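Local coordinates for hypothetical protein TM1012 (Thermotoga maritima, PDB 2FCL), which is an uncharacterised putative nucleotidyltransferase, probably related to the aminoglycoside 2''-adenylyltransferases, whose substrate is not established, at residues A[17-21]-A[53-57]. Sequence-based numbering, arbitrary orientation.
Sequences EYLRV and VHDID. With EDO (1,2-ethanediol), chain D.
The Tyr18 ring takes Val53 against one face and the backbone of Asp55, with Ile56 CG1, at its edge. On the face, Val53 CG1 sits 3.8 Å from the centroid of the Tyr18 ring and 26° off the ring normal, a CH-pi contact displaced toward the rim; its shortest approach, 3.4 Å to Tyr18 CD2, identifies the side to which it is shifted. The torsion of Val53 (chi1 174°) sets CG1 opposite the backbone N, and this is the branch that meets the ring. At the edge, near the ring plane, Ile56 CG1 lies 3.8 Å from Tyr18 CD2. Farther along the helix, Ile56 CD1 reaches Val21 CG1 at 3.7 Å, so the isoleucine spans both helical residues that face the loop. Ile100, from another loop, touches Tyr18 and Val21 as well, while Leu42 and Ala45 of helix 40-46 pack on Val53; the contact thus ties helix 16-22 to the connection between helix 40-46 and strand 57-60. The polar link is a single, nearly straight bond from Asp55 N to Tyr18 OH, 2.8 Å long with an angle of 168° at the hydrogen. Where the loop runs into strand 57-60, 1,2-ethanediol, probably from the crystallisation liquor, donates from O1 to His54 O and accepts at O2 from Asp57 N, at 2.8 Å. A phenylalanine in place of Tyr18 would probably keep the packing on Val53 but leave the Asp55 amide without its phenolic acceptor. The chemistry is therefore divided: aliphatic groups contact the ring on a face and at an edge, which probably helps to fix its orientation, whereas its hydroxyl satisfies the Asp55 N-H, holding backbone within an Asp-x-Asp pair (Asp55, Asp57) consistent with the metal-binding motif of the nucleotidyltransferase fold.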
loop_
_atom_site.group_PDB
_atom_site.type_symbol
_atom_site.label_atom_id
_atom_site.label_comp_id
_atom_site.label_asym_id
_atom_site.label_seq_id
_atom_site.Cartn_x
_atom_site.Cartn_y
_atom_site.Cartn_z
ATOM N N GLU A 17 14.488 -3.000 10.237
ATOM C CA GLU A 17 13.367 -2.442 11.003
ATOM C C GLU A 17 12.056 -2.547 10.214
ATOM O O GLU A 17 10.997 -2.805 10.797
ATOM C CB GLU A 17 13.621 -0.995 11.450
ATOM C CG GLU A 17 14.000 -0.010 10.363
ATOM C CD GLU A 17 15.523 0.096 10.118
ATOM O OE1 GLU A 17 16.278 -0.883 10.368
ATOM O OE2 GLU A 17 15.962 1.173 9.654
ATOM N N TYR A 18 12.131 -2.369 8.899
ATOM C CA TYR A 18 10.946 -2.499 8.044
ATOM C C TYR A 18 10.545 -3.943 7.867
ATOM O O TYR A 18 9.368 -4.252 7.879
ATOM C CB TYR A 18 11.154 -1.795 6.701
ATOM C CG TYR A 18 10.936 -0.303 6.816
ATOM C CD1 TYR A 18 11.940 0.566 7.245
ATOM C CD2 TYR A 18 9.671 0.227 6.559
ATOM C CE1 TYR A 18 11.673 1.945 7.401
ATOM C CE2 TYR A 18 9.409 1.567 6.689
ATOM C CZ TYR A 18 10.407 2.421 7.106
ATOM O OH TYR A 18 10.083 3.751 7.218
ATOM N N LEU A 19 11.509 -4.842 7.754
ATOM C CA LEU A 19 11.198 -6.250 7.669
ATOM C C LEU A 19 10.478 -6.716 8.933
ATOM O O LEU A 19 9.542 -7.516 8.865
ATOM C CB LEU A 19 12.473 -7.076 7.447
ATOM C CG LEU A 19 12.276 -8.575 7.238
ATOM C CD1 LEU A 19 11.526 -8.875 5.947
ATOM C CD2 LEU A 19 13.605 -9.290 7.272
ATOM N N ARG A 20 10.924 -6.244 10.093
ATOM C CA ARG A 20 10.311 -6.655 11.339
ATOM C C ARG A 20 8.873 -6.160 11.466
ATOM O O ARG A 20 8.006 -6.894 11.955
ATOM C CB ARG A 20 11.152 -6.174 12.513
ATOM C CG ARG A 20 12.472 -6.900 12.650
ATOM C CD ARG A 20 13.099 -6.651 14.015
ATOM N NE ARG A 20 13.243 -5.233 14.353
ATOM C CZ ARG A 20 14.315 -4.473 14.119
ATOM N NH1 ARG A 20 15.404 -4.956 13.527
ATOM N NH2 ARG A 20 14.284 -3.205 14.499
ATOM N N VAL A 21 8.615 -4.924 11.041
ATOM C CA VAL A 21 7.242 -4.429 11.061
ATOM C C VAL A 21 6.385 -5.171 10.042
ATOM O O VAL A 21 5.231 -5.527 10.341
ATOM C CB VAL A 21 7.182 -2.903 10.901
ATOM C CG1 VAL A 21 5.750 -2.409 10.675
ATOM C CG2 VAL A 21 7.778 -2.248 12.120
ATOM N N VAL A 53 12.847 2.970 1.490
ATOM C CA VAL A 53 11.544 2.680 2.062
ATOM C C VAL A 53 11.307 3.657 3.156
ATOM O O VAL A 53 12.067 3.717 4.110
ATOM C CB VAL A 53 11.414 1.230 2.530
ATOM C CG1 VAL A 53 10.094 1.000 3.252
ATOM C CG2 VAL A 53 11.490 0.329 1.317
ATOM N N HIS A 54 10.265 4.453 2.959
ATOM C CA HIS A 54 9.807 5.398 3.957
ATOM C C HIS A 54 8.334 5.139 4.211
ATOM O O HIS A 54 7.466 5.391 3.341
ATOM C CB HIS A 54 10.047 6.844 3.508
ATOM C CG HIS A 54 11.495 7.198 3.374
ATOM N ND1 HIS A 54 12.086 7.463 2.158
ATOM C CD2 HIS A 54 12.477 7.303 4.300
ATOM C CE1 HIS A 54 13.366 7.730 2.342
ATOM N NE2 HIS A 54 13.630 7.639 3.633
ATOM N N ASP A 55 8.071 4.610 5.401
ATOM C CA ASP A 55 6.744 4.276 5.872
ATOM C C ASP A 55 6.273 3.035 5.144
ATOM O O ASP A 55 6.917 2.561 4.208
ATOM C CB ASP A 55 5.729 5.389 5.638
ATOM C CG ASP A 55 6.263 6.756 5.946
ATOM O OD1 ASP A 55 6.541 7.010 7.127
ATOM O OD2 ASP A 55 6.376 7.568 4.999
ATOM N N ILE A 56 5.114 2.546 5.578
ATOM C CA ILE A 56 4.473 1.414 4.956
ATOM C C ILE A 56 3.057 1.799 4.580
ATOM O O ILE A 56 2.334 2.364 5.396
ATOM C CB ILE A 56 4.470 0.202 5.887
ATOM C CG1 ILE A 56 5.906 -0.178 6.246
ATOM C CG2 ILE A 56 3.700 -0.966 5.264
ATOM C CD1 ILE A 56 6.006 -1.341 7.184
ATOM N N ASP A 57 2.662 1.441 3.364
ATOM C CA ASP A 57 1.331 1.703 2.840
ATOM C C ASP A 57 0.627 0.391 2.610
ATOM O O ASP A 57 1.149 -0.476 1.909
ATOM C CB ASP A 57 1.396 2.479 1.519
ATOM C CG ASP A 57 2.001 3.864 1.664
ATOM O OD1 ASP A 57 1.994 4.438 2.768
ATOM O OD2 ASP A 57 2.467 4.374 0.624
HETATM C C1 EDO D . 6.161 2.034 1.796
HETATM O O1 EDO D . 5.823 3.443 1.683
HETATM C C2 EDO D . 4.970 1.237 1.302
HETATM O O2 EDO D . 4.509 0.029 1.841
#